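Local coordinates for protein Glucanase/chitosanase (Paenibacillus fukuinensis, PDB 4ZZ5) that is a chitosan-binding module of family CBM32 from a chitosanase/glucanase, a larger enzyme that probably hydrolyses glycosidic bonds in polysaccharides, at residues 115-119 and 133-137. Numbering follows the deposited sequence.
Sequences FVRVY and EFEVY. With SO4 (sulfate ion), chain C.
F134 reaches across the interior of a beta-sandwich and lays one ring face against V118, while the far end of the ring meets V116. Strand 115-119 lies in one sheet and strand 133-137 in the other; their axes stay 9.5 Å apart and run at 138°, too far for backbone hydrogen bonds, so side chains do nearly all the bridging. One apolar contact is CH-pi: V118 CG2 sits over one face of the F134 ring, 3.7 Å from its centroid and 16° off the normal. With CG anti to the backbone N (chi1 174°), F134 extends to bring CZ within 3.9 Å of V116 CG1 and 3.7 Å of V116 O. V116 and V136 meet methyl to methyl, V116 CG2 lying 4.2 Å from V136 CG1. I52 and L65 also pack on F134. An alanine in place of F134 would probably leave V118 CG2 without its ring face and open a gap between the sheets.

The polar bonds of E135, Y137 and R117 lie apart from this packing. Y137 OH donates to E135 OE1 at 2.6 Å, meeting it from above the carboxylate plane. R117, whose CB points away from strand 133-137, grips a sulfate, probably from crystallisation, through two nearly straight bonds, NH1 to O1 at 2.8 Å and NH2 to O4 at 3.0 Å. Y119 CD1 lies over one guanidinium face; NH2 also bonds Q78 OE1, and W49 and W90 make cation-pi contacts with R117.

No hydrogen bond joins the segments, so apolar packing holds the two sheets of this F5/8 type C domain together here.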
# COMPACT_ATOMS: atom_id res chain seq x y z
N PHE A 115 -7.65 4.49 7.41
CA PHE A 115 -6.90 3.36 6.71
C PHE A 115 -6.51 3.84 5.36
O PHE A 115 -7.27 4.64 4.73
CB PHE A 115 -7.72 2.14 6.58
CG PHE A 115 -8.38 1.66 7.87
CD1 PHE A 115 -9.57 2.12 8.30
CD2 PHE A 115 -7.79 0.59 8.61
CE1 PHE A 115 -10.13 1.70 9.50
CE2 PHE A 115 -8.41 0.14 9.76
CZ PHE A 115 -9.53 0.67 10.19
N VAL A 116 -5.37 3.37 4.85
CA VAL A 116 -4.93 3.63 3.52
C VAL A 116 -4.60 2.32 2.89
O VAL A 116 -3.84 1.50 3.49
CB VAL A 116 -3.75 4.55 3.47
CG1 VAL A 116 -3.42 4.99 2.05
CG2 VAL A 116 -3.84 5.74 4.39
N ARG A 117 -5.03 2.05 1.66
CA ARG A 117 -4.85 0.76 0.94
C ARG A 117 -4.16 1.06 -0.40
O ARG A 117 -4.52 2.03 -1.11
CB ARG A 117 -6.18 0.08 0.72
CG ARG A 117 -6.08 -1.33 0.14
CD ARG A 117 -7.32 -2.15 0.30
NE ARG A 117 -8.37 -1.83 -0.69
CZ ARG A 117 -9.28 -2.66 -1.14
NH1 ARG A 117 -9.38 -3.89 -0.64
NH2 ARG A 117 -10.15 -2.27 -2.06
N VAL A 118 -3.18 0.23 -0.74
CA VAL A 118 -2.72 0.05 -2.17
C VAL A 118 -3.48 -1.11 -2.71
O VAL A 118 -3.35 -2.22 -2.14
CB VAL A 118 -1.21 -0.17 -2.22
CG1 VAL A 118 -0.79 -0.47 -3.69
CG2 VAL A 118 -0.43 1.02 -1.68
N TYR A 119 -4.24 -0.89 -3.76
CA TYR A 119 -5.02 -1.94 -4.42
C TYR A 119 -4.44 -2.08 -5.82
O TYR A 119 -4.60 -1.21 -6.65
CB TYR A 119 -6.50 -1.51 -4.40
CG TYR A 119 -7.41 -2.57 -4.93
CD1 TYR A 119 -7.82 -3.68 -4.17
CD2 TYR A 119 -7.91 -2.49 -6.20
CE1 TYR A 119 -8.66 -4.66 -4.68
CE2 TYR A 119 -8.75 -3.49 -6.69
CZ TYR A 119 -9.08 -4.55 -5.95
OH TYR A 119 -9.92 -5.47 -6.57
N GLU A 133 8.63 -0.50 0.90
CA GLU A 133 8.04 0.44 1.84
C GLU A 133 6.77 1.06 1.24
O GLU A 133 6.69 1.26 0.02
CB GLU A 133 9.02 1.58 2.20
CG GLU A 133 10.14 1.18 3.19
CD GLU A 133 9.62 0.78 4.56
OE1 GLU A 133 9.05 1.67 5.26
OE2 GLU A 133 9.77 -0.37 5.02
N PHE A 134 5.85 1.39 2.13
CA PHE A 134 4.57 2.07 1.82
C PHE A 134 4.52 3.16 2.90
O PHE A 134 4.31 2.83 4.08
CB PHE A 134 3.50 1.04 2.00
CG PHE A 134 2.04 1.52 1.87
CD1 PHE A 134 1.62 2.78 1.55
CD2 PHE A 134 1.02 0.58 2.06
CE1 PHE A 134 0.28 3.16 1.54
CE2 PHE A 134 -0.31 0.89 1.98
CZ PHE A 134 -0.69 2.24 1.76
N GLU A 135 4.74 4.39 2.51
CA GLU A 135 4.89 5.56 3.41
C GLU A 135 3.68 6.43 3.18
O GLU A 135 3.18 6.59 2.03
CB GLU A 135 6.18 6.33 3.13
CG GLU A 135 7.36 5.43 3.16
CD GLU A 135 8.62 6.13 2.77
OE1 GLU A 135 8.65 7.34 2.54
OE2 GLU A 135 9.70 5.48 2.80
N VAL A 136 3.20 7.11 4.25
CA VAL A 136 2.00 7.97 4.20
C VAL A 136 2.28 9.27 4.92
O VAL A 136 2.85 9.26 6.04
CB VAL A 136 0.84 7.30 4.89
CG1 VAL A 136 -0.42 8.15 4.94
CG2 VAL A 136 0.48 5.96 4.22
N TYR A 137 1.95 10.40 4.30
CA TYR A 137 2.23 11.72 4.82
C TYR A 137 1.06 12.62 4.74
O TYR A 137 0.21 12.56 3.87
CB TYR A 137 3.37 12.39 4.05
CG TYR A 137 4.64 11.58 4.04
CD1 TYR A 137 5.57 11.70 5.08
CD2 TYR A 137 4.95 10.67 3.01
CE1 TYR A 137 6.69 10.95 5.12
CE2 TYR A 137 6.11 9.90 3.09
CZ TYR A 137 6.97 10.06 4.12
OH TYR A 137 8.13 9.25 4.24
S SO4 C . -12.43 -5.35 -2.58
O1 SO4 C . -11.34 -5.69 -1.61
O2 SO4 C . -12.52 -6.39 -3.64
O3 SO4 C . -13.65 -5.34 -1.70
O4 SO4 C . -12.18 -4.04 -3.27